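Local coordinates for lactococcal prophage ps3 protein 05 (Staphylococcus epidermidis ATCC 12228, PDB 3G8W) that probably transfers an acetyl group from acetyl-CoA to an acceptor substrate, as expected of a member of the GNAT acetyltransferase family, at residues B[117-122]-B[157-162]; B[66-71]-B[97-102]; B[56-61]-B[104-109]. All blocks are in the same frame, centred on the assembly; numbering follows the deposited sequence.

Contact 1 (B[117-122]-B[157-162]); sequences TLMIAI and ENWLIY
Ile122 and Leu160 meet diagonally between two antiparallel strands, with CD1 of Ile122 lying 3.8 Å from CD2 of Leu160. In Ile122, CG1 is anti to the carbonyl carbon (chi1 -59°), which sets the branch that carries CD1 to Leu160, although its directly paired neighbour is Asn158. Leu160 is paired with Ile120 instead, and these two side chains lie side by side and point the same way, CG2 of Ile120 reaching CB of Leu160 at 4.1 Å. Leu118, Ile120, Ile122, Leu160 and Tyr162 share a largely apolar face with Asn158 at its end, where OD1 of Asn158 bonds to Lys130. Helix 96-112 and, through Ala129 and Phe133, helix 127-136 cover this face.

The opposite face is organised round Ala121. Its CB sits over the centre of the six-membered ring of Trp159, 3.8 Å from the centroid and only 10° off the ring normal, which makes a well-directed CH-pi contact. CE of Met119, a selenomethionine, also approaches the indole, obliquely, 3.6 Å from CZ3. Carboxylate oxygen OE2 of Glu157 lies beside Ala121 CB, while the other oxygen is hydrogen-bonded to Ser148. A hydrogen bond from the indole NE1 to OE1 of Glu144 ties the ring to strand 139-150.

Six backbone hydrogen bonds tie the strands, two at each of the pairs Leu118-Tyr162, Ile120-Leu160 and Ile122-Asn158. At the last pair, Ile122 N reaches Asn158 O at 2.8 Å and Asn158 N reaches Ile122 O at 2.7 Å. Met119-Ile161 and Ala121-Trp159 are the intervening non-hydrogen-bonded pairs, where the CA atoms approach more closely. Here strand 153-163 is inserted between 117-123 and 139-150, the 5-7-6 strand order that marks the C-terminal half of the GNAT fold.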
ATOM      1  N   THR B 117      -2.355  -3.009 -13.876  1.00 44.26           N
ATOM      2  CA  THR B 117      -0.951  -2.753 -13.720  1.00 45.06           C
ATOM      3  C   THR B 117      -0.320  -3.495 -12.529  1.00 45.27           C
ATOM      4  O   THR B 117      -0.961  -3.687 -11.493  1.00 45.20           O
ATOM      5  CB  THR B 117      -0.636  -1.222 -13.733  1.00 46.32           C
ATOM      6  OG1 THR B 117      -0.685  -0.677 -12.419  1.00 46.84           O
ATOM      7  CG2 THR B 117      -1.564  -0.429 -14.674  1.00 46.09           C
ATOM      8  N   LEU B 118       0.934  -3.922 -12.700  1.00 45.48           N
ATOM      9  CA  LEU B 118       1.687  -4.585 -11.638  1.00 46.16           C
ATOM     10  C   LEU B 118       2.851  -3.720 -11.203  1.00 47.34           C
ATOM     11  O   LEU B 118       3.527  -3.112 -12.049  1.00 47.67           O
ATOM     12  CB  LEU B 118       2.215  -5.940 -12.088  1.00 45.81           C
ATOM     13  CG  LEU B 118       1.143  -6.976 -12.443  1.00 46.94           C
ATOM     14  CD1 LEU B 118       1.777  -8.277 -12.945  1.00 47.36           C
ATOM     15  CD2 LEU B 118       0.203  -7.255 -11.286  1.00 46.17           C
HETATM   16  N   MSE B 119       3.063  -3.664  -9.887  1.00 46.92           N
HETATM   17  CA  MSE B 119       4.210  -3.011  -9.307  1.00 48.22           C
HETATM   18  C   MSE B 119       5.007  -3.931  -8.381  1.00 47.79           C
HETATM   19  O   MSE B 119       4.467  -4.819  -7.716  1.00 48.60           O
HETATM   20  CB  MSE B 119       3.787  -1.773  -8.531  1.00 50.42           C
HETATM   21  CG  MSE B 119       3.568  -0.530  -9.353  1.00 53.69           C
HETATM   22 SE   MSE B 119       2.194   0.528  -8.470  0.50 58.08          SE
HETATM   23  CE  MSE B 119       3.152   1.370  -7.032  1.00 59.17           C
ATOM     24  N   ILE B 120       6.303  -3.681  -8.325  1.00 46.63           N
ATOM     25  CA  ILE B 120       7.188  -4.357  -7.401  1.00 45.29           C
ATOM     26  C   ILE B 120       8.201  -3.345  -6.898  1.00 45.33           C
ATOM     27  O   ILE B 120       8.673  -2.498  -7.653  1.00 44.74           O
ATOM     28  CB  ILE B 120       7.865  -5.613  -8.042  1.00 44.79           C
ATOM     29  CG1 ILE B 120       8.638  -6.411  -6.999  1.00 44.94           C
ATOM     30  CG2 ILE B 120       8.692  -5.283  -9.315  1.00 42.33           C
ATOM     31  CD1 ILE B 120       8.611  -7.922  -7.303  1.00 45.46           C
ATOM     32  N   ALA B 121       8.480  -3.411  -5.601  1.00 46.40           N
ATOM     33  CA  ALA B 121       9.513  -2.605  -4.978  1.00 46.50           C
ATOM     34  C   ALA B 121      10.711  -3.505  -4.786  1.00 48.18           C
ATOM     35  O   ALA B 121      10.607  -4.572  -4.164  1.00 49.74           O
ATOM     36  CB  ALA B 121       9.034  -2.060  -3.649  1.00 44.90           C
ATOM     37  N   ILE B 122      11.849  -3.097  -5.349  1.00 49.35           N
ATOM     38  CA  ILE B 122      13.097  -3.874  -5.244  1.00 48.88           C
ATOM     39  C   ILE B 122      14.152  -3.044  -4.550  1.00 48.92           C
ATOM     40  O   ILE B 122      14.293  -1.856  -4.853  1.00 48.75           O
ATOM     41  CB  ILE B 122      13.619  -4.308  -6.619  1.00 48.23           C
ATOM     42  CG1 ILE B 122      12.556  -5.158  -7.322  1.00 48.53           C
ATOM     43  CG2 ILE B 122      14.868  -5.117  -6.443  1.00 48.00           C
ATOM     44  CD1 ILE B 122      12.693  -5.301  -8.831  1.00 47.96           C
ATOM     45  N   GLU B 157      14.595   1.803  -2.255  1.00 50.13           N
ATOM     46  CA  GLU B 157      13.943   0.864  -3.152  1.00 53.00           C
ATOM     47  C   GLU B 157      13.620   1.500  -4.481  1.00 52.65           C
ATOM     48  O   GLU B 157      13.320   2.706  -4.558  1.00 52.37           O
ATOM     49  CB  GLU B 157      12.677   0.231  -2.521  1.00 55.29           C
ATOM     50  CG  GLU B 157      12.971  -0.917  -1.522  1.00 58.33           C
ATOM     51  CD  GLU B 157      11.718  -1.476  -0.813  1.00 60.45           C
ATOM     52  OE1 GLU B 157      11.846  -2.444  -0.010  1.00 61.35           O
ATOM     53  OE2 GLU B 157      10.609  -0.948  -1.045  1.00 61.53           O
ATOM     54  N   ASN B 158      13.702   0.683  -5.524  1.00 52.07           N
ATOM     55  CA  ASN B 158      13.285   1.105  -6.846  1.00 52.09           C
ATOM     56  C   ASN B 158      11.955   0.463  -7.098  1.00 52.22           C
ATOM     57  O   ASN B 158      11.781  -0.743  -6.930  1.00 53.51           O
ATOM     58  CB  ASN B 158      14.298   0.742  -7.933  1.00 52.14           C
ATOM     59  CG  ASN B 158      15.422   1.766  -8.062  1.00 52.69           C
ATOM     60  OD1 ASN B 158      16.558   1.487  -7.717  1.00 53.39           O
ATOM     61  ND2 ASN B 158      15.104   2.952  -8.551  1.00 52.66           N
ATOM     62  N   TRP B 159      10.997   1.299  -7.447  1.00 51.43           N
ATOM     63  CA  TRP B 159       9.695   0.840  -7.759  1.00 50.09           C
ATOM     64  C   TRP B 159       9.634   0.690  -9.247  1.00 49.57           C
ATOM     65  O   TRP B 159       9.890   1.648  -9.997  1.00 47.13           O
ATOM     66  CB  TRP B 159       8.654   1.838  -7.295  1.00 50.33           C
ATOM     67  CG  TRP B 159       8.327   1.752  -5.840  1.00 51.04           C
ATOM     68  CD1 TRP B 159       8.958   2.401  -4.836  1.00 51.02           C
ATOM     69  CD2 TRP B 159       7.257   1.020  -5.232  1.00 51.13           C
ATOM     70  NE1 TRP B 159       8.357   2.117  -3.636  1.00 51.28           N
ATOM     71  CE2 TRP B 159       7.306   1.280  -3.850  1.00 51.01           C
ATOM     72  CE3 TRP B 159       6.253   0.178  -5.725  1.00 52.70           C
ATOM     73  CZ2 TRP B 159       6.403   0.726  -2.939  1.00 52.34           C
ATOM     74  CZ3 TRP B 159       5.322  -0.379  -4.809  1.00 53.46           C
ATOM     75  CH2 TRP B 159       5.422  -0.107  -3.426  1.00 53.06           C
ATOM     76  N   LEU B 160       9.294  -0.534  -9.655  1.00 49.44           N
ATOM     77  CA  LEU B 160       9.020  -0.847 -11.054  1.00 50.06           C
ATOM     78  C   LEU B 160       7.543  -1.116 -11.353  1.00 49.33           C
ATOM     79  O   LEU B 160       6.773  -1.573 -10.491  1.00 48.23           O
ATOM     80  CB  LEU B 160       9.830  -2.055 -11.481  1.00 50.98           C
ATOM     81  CG  LEU B 160      11.335  -1.949 -11.584  1.00 51.25           C
ATOM     82  CD1 LEU B 160      11.894  -1.472 -10.293  1.00 51.30           C
ATOM     83  CD2 LEU B 160      11.817  -3.348 -11.916  1.00 50.95           C
ATOM     84  N   ILE B 161       7.177  -0.877 -12.602  1.00 48.75           N
ATOM     85  CA  ILE B 161       5.800  -1.045 -13.041  1.00 49.12           C
ATOM     86  C   ILE B 161       5.751  -1.838 -14.369  1.00 48.66           C
ATOM     87  O   ILE B 161       6.603  -1.684 -15.256  1.00 45.31           O
ATOM     88  CB  ILE B 161       5.083   0.332 -13.128  1.00 49.90           C
ATOM     89  CG1 ILE B 161       3.649   0.211 -13.626  1.00 51.17           C
ATOM     90  CG2 ILE B 161       5.859   1.298 -14.033  1.00 49.98           C
ATOM     91  CD1 ILE B 161       2.802   1.494 -13.412  1.00 51.84           C
ATOM     92  N   TYR B 162       4.763  -2.729 -14.451  1.00 49.65           N
ATOM     93  CA  TYR B 162       4.446  -3.439 -15.668  1.00 49.86           C
ATOM     94  C   TYR B 162       2.971  -3.208 -15.931  1.00 49.43           C
ATOM     95  O   TYR B 162       2.153  -3.266 -15.021  1.00 48.94           O
ATOM     96  CB  TYR B 162       4.775  -4.919 -15.497  1.00 50.98           C
ATOM     97  CG  TYR B 162       4.404  -5.806 -16.662  1.00 52.26           C
ATOM     98  CD1 TYR B 162       5.333  -6.126 -17.645  1.00 52.73           C
ATOM     99  CD2 TYR B 162       3.125  -6.346 -16.766  1.00 52.57           C
ATOM    100  CE1 TYR B 162       4.993  -6.951 -18.705  1.00 53.01           C
ATOM    101  CE2 TYR B 162       2.770  -7.157 -17.819  1.00 53.11           C
ATOM    102  CZ  TYR B 162       3.708  -7.467 -18.784  1.00 53.71           C
ATOM    103  OH  TYR B 162       3.340  -8.298 -19.825  1.00 54.10           O
TER

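Contact 2 (B[66-71]-B[97-102]); sequences LVATCT and IVNREL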
ATOM      1  N   LEU B  66       8.108 -27.692  -3.749  1.00 47.17           N
ATOM      2  CA  LEU B  66       7.874 -26.307  -4.101  1.00 46.72           C
ATOM      3  C   LEU B  66       9.226 -25.695  -4.486  1.00 46.68           C
ATOM      4  O   LEU B  66      10.209 -25.836  -3.760  1.00 46.67           O
ATOM      5  CB  LEU B  66       7.217 -25.563  -2.935  1.00 45.99           C
ATOM      6  CG  LEU B  66       6.794 -24.115  -3.186  1.00 45.98           C
ATOM      7  CD1 LEU B  66       5.766 -23.974  -4.314  1.00 45.39           C
ATOM      8  CD2 LEU B  66       6.298 -23.489  -1.890  1.00 46.05           C
ATOM      9  N   VAL B  67       9.282 -25.034  -5.638  1.00 46.47           N
ATOM     10  CA  VAL B  67      10.571 -24.665  -6.237  1.00 46.30           C
ATOM     11  C   VAL B  67      10.709 -23.159  -6.362  1.00 46.53           C
ATOM     12  O   VAL B  67      11.793 -22.599  -6.210  1.00 46.50           O
ATOM     13  CB  VAL B  67      10.757 -25.350  -7.603  1.00 45.91           C
ATOM     14  CG1 VAL B  67      11.940 -24.794  -8.322  1.00 46.73           C
ATOM     15  CG2 VAL B  67      10.951 -26.833  -7.409  1.00 45.99           C
ATOM     16  N   ALA B  68       9.596 -22.502  -6.634  1.00 46.98           N
ATOM     17  CA  ALA B  68       9.568 -21.061  -6.606  1.00 46.82           C
ATOM     18  C   ALA B  68       8.271 -20.589  -5.956  1.00 46.18           C
ATOM     19  O   ALA B  68       7.365 -21.391  -5.719  1.00 44.51           O
ATOM     20  CB  ALA B  68       9.731 -20.507  -8.019  1.00 47.46           C
ATOM     21  N   THR B  69       8.205 -19.288  -5.664  1.00 46.63           N
ATOM     22  CA  THR B  69       7.051 -18.684  -4.977  1.00 46.49           C
ATOM     23  C   THR B  69       6.976 -17.193  -5.240  1.00 47.11           C
ATOM     24  O   THR B  69       8.004 -16.534  -5.426  1.00 48.30           O
ATOM     25  CB  THR B  69       7.113 -18.915  -3.452  1.00 45.79           C
ATOM     26  OG1 THR B  69       5.913 -19.567  -3.021  1.00 46.06           O
ATOM     27  CG2 THR B  69       7.314 -17.603  -2.678  1.00 44.75           C
ATOM     28  N   CYS B  70       5.764 -16.652  -5.251  1.00 47.43           N
ATOM     29  CA  CYS B  70       5.602 -15.215  -5.360  1.00 47.67           C
ATOM     30  C   CYS B  70       4.212 -14.782  -4.937  1.00 47.34           C
ATOM     31  O   CYS B  70       3.244 -15.457  -5.263  1.00 48.65           O
ATOM     32  CB  CYS B  70       5.857 -14.789  -6.788  1.00 48.45           C
ATOM     33  SG  CYS B  70       6.032 -13.039  -6.918  1.00 51.99           S
ATOM     34  N   THR B  71       4.104 -13.668  -4.217  1.00 46.65           N
ATOM     35  CA  THR B  71       2.788 -13.162  -3.803  1.00 46.55           C
ATOM     36  C   THR B  71       2.203 -12.117  -4.741  1.00 46.60           C
ATOM     37  O   THR B  71       2.882 -11.197  -5.161  1.00 45.78           O
ATOM     38  CB  THR B  71       2.807 -12.560  -2.388  1.00 46.12           C
ATOM     39  OG1 THR B  71       2.961 -13.607  -1.437  1.00 46.11           O
ATOM     40  CG2 THR B  71       1.508 -11.858  -2.084  1.00 45.64           C
ATOM     41  N   ILE B  97      15.092 -19.977 -14.902  1.00 49.45           N
ATOM     42  CA  ILE B  97      14.228 -20.504 -15.954  1.00 48.26           C
ATOM     43  C   ILE B  97      12.852 -20.714 -15.346  1.00 49.31           C
ATOM     44  O   ILE B  97      11.823 -20.396 -15.960  1.00 50.01           O
ATOM     45  CB  ILE B  97      14.759 -21.820 -16.541  1.00 46.72           C
ATOM     46  CG1 ILE B  97      15.795 -21.547 -17.626  1.00 46.11           C
ATOM     47  CG2 ILE B  97      13.658 -22.621 -17.172  1.00 46.21           C
ATOM     48  CD1 ILE B  97      17.197 -21.465 -17.126  1.00 45.81           C
ATOM     49  N   VAL B  98      12.864 -21.218 -14.113  1.00 49.14           N
ATOM     50  CA  VAL B  98      11.665 -21.555 -13.366  1.00 48.55           C
ATOM     51  C   VAL B  98      10.928 -20.311 -12.879  1.00 47.83           C
ATOM     52  O   VAL B  98       9.714 -20.231 -13.011  1.00 48.44           O
ATOM     53  CB  VAL B  98      12.017 -22.474 -12.168  1.00 48.88           C
ATOM     54  CG1 VAL B  98      10.808 -22.742 -11.308  1.00 48.58           C
ATOM     55  CG2 VAL B  98      12.607 -23.782 -12.671  1.00 49.29           C
ATOM     56  N   ASN B  99      11.652 -19.352 -12.304  1.00 46.64           N
ATOM     57  CA  ASN B  99      11.028 -18.127 -11.805  1.00 45.86           C
ATOM     58  C   ASN B  99      10.360 -17.359 -12.951  1.00 44.76           C
ATOM     59  O   ASN B  99       9.227 -16.914 -12.831  1.00 43.60           O
ATOM     60  CB  ASN B  99      12.054 -17.244 -11.083  1.00 47.33           C
ATOM     61  CG  ASN B  99      11.408 -16.261 -10.105  1.00 49.60           C
ATOM     62  OD1 ASN B  99      10.620 -16.637  -9.238  1.00 50.64           O
ATOM     63  ND2 ASN B  99      11.759 -14.997 -10.228  1.00 50.74           N
ATOM     64  N   ARG B 100      11.070 -17.224 -14.074  1.00 44.04           N
ATOM     65  CA  ARG B 100      10.537 -16.574 -15.268  1.00 41.78           C
ATOM     66  C   ARG B 100       9.221 -17.221 -15.650  1.00 42.77           C
ATOM     67  O   ARG B 100       8.277 -16.536 -16.007  1.00 44.15           O
ATOM     68  CB  ARG B 100      11.530 -16.628 -16.414  1.00 38.25           C
ATOM     69  CG  ARG B 100      11.039 -16.021 -17.674  1.00 36.36           C
ATOM     70  CD  ARG B 100      12.118 -15.977 -18.750  1.00 36.72           C
ATOM     71  NE  ARG B 100      13.397 -15.425 -18.285  1.00 37.68           N
ATOM     72  CZ  ARG B 100      13.697 -14.126 -18.208  1.00 37.66           C
ATOM     73  NH1 ARG B 100      12.824 -13.203 -18.564  1.00 38.33           N
ATOM     74  NH2 ARG B 100      14.882 -13.742 -17.768  1.00 37.38           N
ATOM     75  N   GLU B 101       9.134 -18.535 -15.544  1.00 43.56           N
ATOM     76  CA  GLU B 101       7.889 -19.208 -15.867  1.00 44.61           C
ATOM     77  C   GLU B 101       6.804 -18.863 -14.838  1.00 44.46           C
ATOM     78  O   GLU B 101       5.634 -18.669 -15.184  1.00 44.66           O
ATOM     79  CB  GLU B 101       8.122 -20.706 -15.953  1.00 46.22           C
ATOM     80  CG  GLU B 101       7.193 -21.429 -16.879  1.00 48.88           C
ATOM     81  CD  GLU B 101       7.503 -22.921 -16.919  1.00 51.67           C
ATOM     82  OE1 GLU B 101       6.590 -23.735 -16.591  1.00 52.79           O
ATOM     83  OE2 GLU B 101       8.668 -23.282 -17.263  1.00 52.48           O
ATOM     84  N   LEU B 102       7.203 -18.782 -13.573  1.00 43.67           N
ATOM     85  CA  LEU B 102       6.306 -18.375 -12.500  1.00 43.62           C
ATOM     86  C   LEU B 102       5.749 -16.937 -12.689  1.00 43.69           C
ATOM     87  O   LEU B 102       4.530 -16.742 -12.604  1.00 43.17           O
ATOM     88  CB  LEU B 102       7.053 -18.481 -11.171  1.00 43.65           C
ATOM     89  CG  LEU B 102       6.413 -18.765  -9.816  1.00 43.91           C
ATOM     90  CD1 LEU B 102       6.862 -17.696  -8.879  1.00 43.82           C
ATOM     91  CD2 LEU B 102       4.917 -18.823  -9.842  1.00 44.57           C
TER
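Val67 and Val98 touch through their CG1 methyls, 3.8 Å apart, where strand 65-74 of the GNAT fold passes under helix 96-112. The two side chains cross at about a right angle, and each valine has CG1 anti to its own backbone N (chi1 170° in Val67, 175° in Val98), which carries the two methyls toward one another. At a classic beta bulge Val67 and Ala68 both face Ala60 of the neighbouring strand 55-62; Ala68 points at the helix, while Val67 reaches it with CG1 only. Farther on, Thr69 points away from the helix and Cys70 toward it again.

Ala68 lies beneath the helix with its CB directed at it, and three helix residues gather round that one methyl. Val98 reaches it with CG1 at 4.1 Å and Leu102 with CD1 at the same distance, while OD1 of Asn99 is a little farther off. The methyl thus lies between Val98 and Leu102, at a place where the short axes of strand and helix come within 8.4 Å of each other and their directions differ by 42°.

No hydrogen bond joins the two segments directly, so the contact between them is one of apolar packing. One polar link runs through Asn89 on strand 83-91: Asn99 ND2 bonds to the side-chain oxygen of Asn89, and the amide nitrogen of Asn89 bonds to the carbonyl oxygen of Thr69. The helix is thereby connected to strand 65-74 through a single intermediate side chain. Farther along the strand, Leu102 lays its CD1 methyl against both backbone and side chain, 3.7 Å from the carbonyl carbon of Thr69 and 3.7 Å from CB of Cys70.

Contact 3 (B[56-61]-B[104-109]); sequences NIFGAF and NHIIQY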
ATOM      1  N   ASN B  56      -2.678 -13.318  -2.842  1.00 51.95           N
ATOM      2  CA  ASN B  56      -2.401 -14.650  -3.384  1.00 50.14           C
ATOM      3  C   ASN B  56      -0.951 -15.036  -3.569  1.00 48.78           C
ATOM      4  O   ASN B  56      -0.210 -14.385  -4.301  1.00 50.19           O
ATOM      5  CB  ASN B  56      -3.124 -14.829  -4.712  1.00 50.75           C
ATOM      6  CG  ASN B  56      -4.633 -14.826  -4.567  1.00 51.57           C
ATOM      7  OD1 ASN B  56      -5.179 -14.521  -3.501  1.00 51.93           O
ATOM      8  ND2 ASN B  56      -5.319 -15.173  -5.648  1.00 51.86           N
ATOM      9  N   ILE B  57      -0.542 -16.103  -2.911  1.00 46.26           N
ATOM     10  CA  ILE B  57       0.769 -16.660  -3.114  1.00 44.83           C
ATOM     11  C   ILE B  57       0.691 -17.734  -4.203  1.00 45.08           C
ATOM     12  O   ILE B  57      -0.095 -18.683  -4.099  1.00 43.97           O
ATOM     13  CB  ILE B  57       1.284 -17.318  -1.835  1.00 44.37           C
ATOM     14  CG1 ILE B  57       1.382 -16.300  -0.709  1.00 43.75           C
ATOM     15  CG2 ILE B  57       2.645 -17.975  -2.077  1.00 45.11           C
ATOM     16  CD1 ILE B  57       1.942 -16.882   0.562  1.00 43.73           C
ATOM     17  N   PHE B  58       1.519 -17.602  -5.238  1.00 45.05           N
ATOM     18  CA  PHE B  58       1.645 -18.683  -6.214  1.00 45.62           C
ATOM     19  C   PHE B  58       2.918 -19.477  -6.018  1.00 45.96           C
ATOM     20  O   PHE B  58       3.940 -18.915  -5.612  1.00 46.73           O
ATOM     21  CB  PHE B  58       1.639 -18.141  -7.620  1.00 45.60           C
ATOM     22  CG  PHE B  58       0.347 -17.532  -8.028  1.00 45.52           C
ATOM     23  CD1 PHE B  58      -0.506 -18.215  -8.879  1.00 45.25           C
ATOM     24  CD2 PHE B  58       0.006 -16.250  -7.606  1.00 45.18           C
ATOM     25  CE1 PHE B  58      -1.690 -17.628  -9.287  1.00 46.20           C
ATOM     26  CE2 PHE B  58      -1.187 -15.654  -8.007  1.00 45.50           C
ATOM     27  CZ  PHE B  58      -2.034 -16.330  -8.846  1.00 45.68           C
ATOM     28  N   GLY B  59       2.857 -20.773  -6.330  1.00 45.95           N
ATOM     29  CA  GLY B  59       4.030 -21.651  -6.262  1.00 45.97           C
ATOM     30  C   GLY B  59       4.311 -22.419  -7.541  1.00 46.07           C
ATOM     31  O   GLY B  59       3.387 -22.818  -8.241  1.00 45.36           O
ATOM     32  N   ALA B  60       5.594 -22.602  -7.856  1.00 46.73           N
ATOM     33  CA  ALA B  60       6.008 -23.521  -8.923  1.00 47.13           C
ATOM     34  C   ALA B  60       6.459 -24.858  -8.317  1.00 47.90           C
ATOM     35  O   ALA B  60       7.204 -24.889  -7.328  1.00 47.95           O
ATOM     36  CB  ALA B  60       7.103 -22.919  -9.757  1.00 45.88           C
ATOM     37  N   PHE B  61       5.999 -25.959  -8.906  1.00 48.73           N
ATOM     38  CA  PHE B  61       6.256 -27.281  -8.347  1.00 49.90           C
ATOM     39  C   PHE B  61       7.008 -28.191  -9.288  1.00 51.86           C
ATOM     40  O   PHE B  61       6.599 -28.397 -10.435  1.00 52.34           O
ATOM     41  CB  PHE B  61       4.954 -27.956  -7.926  1.00 48.96           C
ATOM     42  CG  PHE B  61       4.393 -27.426  -6.647  1.00 48.79           C
ATOM     43  CD1 PHE B  61       4.827 -27.931  -5.423  1.00 48.54           C
ATOM     44  CD2 PHE B  61       3.447 -26.400  -6.659  1.00 48.66           C
ATOM     45  CE1 PHE B  61       4.316 -27.433  -4.228  1.00 48.49           C
ATOM     46  CE2 PHE B  61       2.925 -25.897  -5.470  1.00 48.53           C
ATOM     47  CZ  PHE B  61       3.361 -26.413  -4.249  1.00 48.49           C
ATOM     48  N   ASN B 104       5.482 -15.122 -15.332  1.00 43.74           N
ATOM     49  CA  ASN B 104       4.541 -15.203 -16.435  1.00 44.50           C
ATOM     50  C   ASN B 104       3.170 -15.745 -16.070  1.00 44.38           C
ATOM     51  O   ASN B 104       2.171 -15.187 -16.505  1.00 45.47           O
ATOM     52  CB  ASN B 104       5.126 -15.982 -17.590  1.00 45.50           C
ATOM     53  CG  ASN B 104       5.856 -15.088 -18.594  1.00 47.80           C
ATOM     54  OD1 ASN B 104       6.026 -15.481 -19.746  1.00 50.57           O
ATOM     55  ND2 ASN B 104       6.278 -13.891 -18.178  1.00 47.33           N
ATOM     56  N   HIS B 105       3.115 -16.801 -15.262  1.00 43.62           N
ATOM     57  CA  HIS B 105       1.837 -17.368 -14.832  1.00 43.59           C
ATOM     58  C   HIS B 105       1.099 -16.263 -14.096  1.00 44.66           C
ATOM     59  O   HIS B 105      -0.088 -16.008 -14.346  1.00 44.94           O
ATOM     60  CB  HIS B 105       2.061 -18.569 -13.899  1.00 43.23           C
ATOM     61  CG  HIS B 105       0.809 -19.306 -13.519  1.00 43.32           C
ATOM     62  ND1 HIS B 105      -0.123 -18.799 -12.635  1.00 43.76           N
ATOM     63  CD2 HIS B 105       0.353 -20.531 -13.876  1.00 43.15           C
ATOM     64  CE1 HIS B 105      -1.111 -19.665 -12.484  1.00 42.92           C
ATOM     65  NE2 HIS B 105      -0.842 -20.726 -13.221  1.00 42.92           N
ATOM     66  N   ILE B 106       1.824 -15.580 -13.211  1.00 44.78           N
ATOM     67  CA  ILE B 106       1.217 -14.568 -12.365  1.00 44.65           C
ATOM     68  C   ILE B 106       0.706 -13.422 -13.215  1.00 44.42           C
ATOM     69  O   ILE B 106      -0.328 -12.853 -12.911  1.00 44.45           O
ATOM     70  CB  ILE B 106       2.154 -14.085 -11.242  1.00 44.85           C
ATOM     71  CG1 ILE B 106       2.471 -15.241 -10.273  1.00 44.63           C
ATOM     72  CG2 ILE B 106       1.531 -12.913 -10.510  1.00 44.75           C
ATOM     73  CD1 ILE B 106       3.323 -14.824  -9.067  1.00 44.78           C
ATOM     74  N   ILE B 107       1.401 -13.113 -14.301  1.00 44.63           N
ATOM     75  CA  ILE B 107       0.909 -12.084 -15.203  1.00 45.29           C
ATOM     76  C   ILE B 107      -0.396 -12.523 -15.859  1.00 45.93           C
ATOM     77  O   ILE B 107      -1.364 -11.752 -15.905  1.00 46.80           O
ATOM     78  CB  ILE B 107       1.952 -11.661 -16.248  1.00 44.98           C
ATOM     79  CG1 ILE B 107       3.107 -10.930 -15.554  1.00 44.60           C
ATOM     80  CG2 ILE B 107       1.323 -10.735 -17.260  1.00 44.70           C
ATOM     81  CD1 ILE B 107       4.229 -10.523 -16.479  1.00 44.73           C
ATOM     82  N   GLN B 108      -0.444 -13.770 -16.321  1.00 46.02           N
ATOM     83  CA  GLN B 108      -1.641 -14.258 -16.983  1.00 45.75           C
ATOM     84  C   GLN B 108      -2.843 -14.222 -16.052  1.00 45.18           C
ATOM     85  O   GLN B 108      -3.945 -13.881 -16.477  1.00 44.76           O
ATOM     86  CB  GLN B 108      -1.442 -15.661 -17.558  1.00 46.54           C
ATOM     87  CG  GLN B 108      -2.425 -16.011 -18.700  1.00 47.06           C
ATOM     88  CD  GLN B 108      -2.371 -15.001 -19.861  1.00 47.62           C
ATOM     89  OE1 GLN B 108      -1.362 -14.308 -20.062  1.00 47.64           O
ATOM     90  NE2 GLN B 108      -3.456 -14.914 -20.621  1.00 47.43           N
ATOM     91  N   TYR B 109      -2.619 -14.567 -14.789  1.00 44.55           N
ATOM     92  CA  TYR B 109      -3.657 -14.515 -13.782  1.00 44.72           C
ATOM     93  C   TYR B 109      -4.155 -13.072 -13.572  1.00 46.34           C
ATOM     94  O   TYR B 109      -5.375 -12.828 -13.486  1.00 45.62           O
ATOM     95  CB  TYR B 109      -3.135 -15.084 -12.472  1.00 43.93           C
ATOM     96  CG  TYR B 109      -4.123 -14.932 -11.341  1.00 45.03           C
ATOM     97  CD1 TYR B 109      -4.054 -13.839 -10.460  1.00 44.87           C
ATOM     98  CD2 TYR B 109      -5.155 -15.875 -11.158  1.00 44.99           C
ATOM     99  CE1 TYR B 109      -4.970 -13.703  -9.418  1.00 45.30           C
ATOM    100  CE2 TYR B 109      -6.075 -15.748 -10.125  1.00 44.90           C
ATOM    101  CZ  TYR B 109      -5.975 -14.670  -9.261  1.00 45.88           C
ATOM    102  OH  TYR B 109      -6.887 -14.557  -8.244  1.00 46.72           O
TER
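Within 104-109, His105 comes first against Phe58, which stands on strand 55-62 and points at the helix. ND1 and CE1 of His105 approach the CD1-CE1 side of the phenyl ring, ND1 coming to 3.8 Å from Phe58 CD1. The two rings are oblique, their planes 57° apart. Ile106, next in sequence, starts off to one side of the strand, but CG1, anti to the carbonyl carbon (chi1 -64°), swings over a face of the phenyl ring, 4.2 Å from its centroid. Its CD1 continues toward CB and CD2 of Phe58, and Ile106 also packs on Cys70 of the adjacent strand. One turn on from His105, Tyr109 receives the tip of the phenylalanine. This is an edge-to-face pair, with the edge of Phe58 toward the face of Tyr109: CZ of Phe58 lies 3.5 Å from CG of Tyr109, offset toward the rim, with planes 66° apart. Phe58, His105 and Tyr109 form an aromatic cluster. Phe58 packs among three residues of 104-109, part of the layer of helix 96-112 on the N-terminal half of the mixed sheet, an alpha-on-beta arrangement characteristic of the GNAT fold.

In the fold
Helix 96-112 unites the three contacts. Its first turns serve contact 2 and its later turns contact 3, whose centres are only 7 Å apart; strands 55-62 and 65-74 are sheet neighbours, joined by a probable hydrogen bond from Phe58 N to Cys70 O (2.8 Å). Contact 1 belongs to the other half of the sheet, its centre about 18 Å from that of contact 2 and 17 Å from that of contact 3, yet Ile107 bridges the gap, packing on Leu118 and with CD1 3.9 Å from Tyr162 CZ. A bound buffer molecule, NHE, probably from the crystallisation liquor, lies about 3 Å from the Met119 side chain; it may mark a pocket beside contact 1.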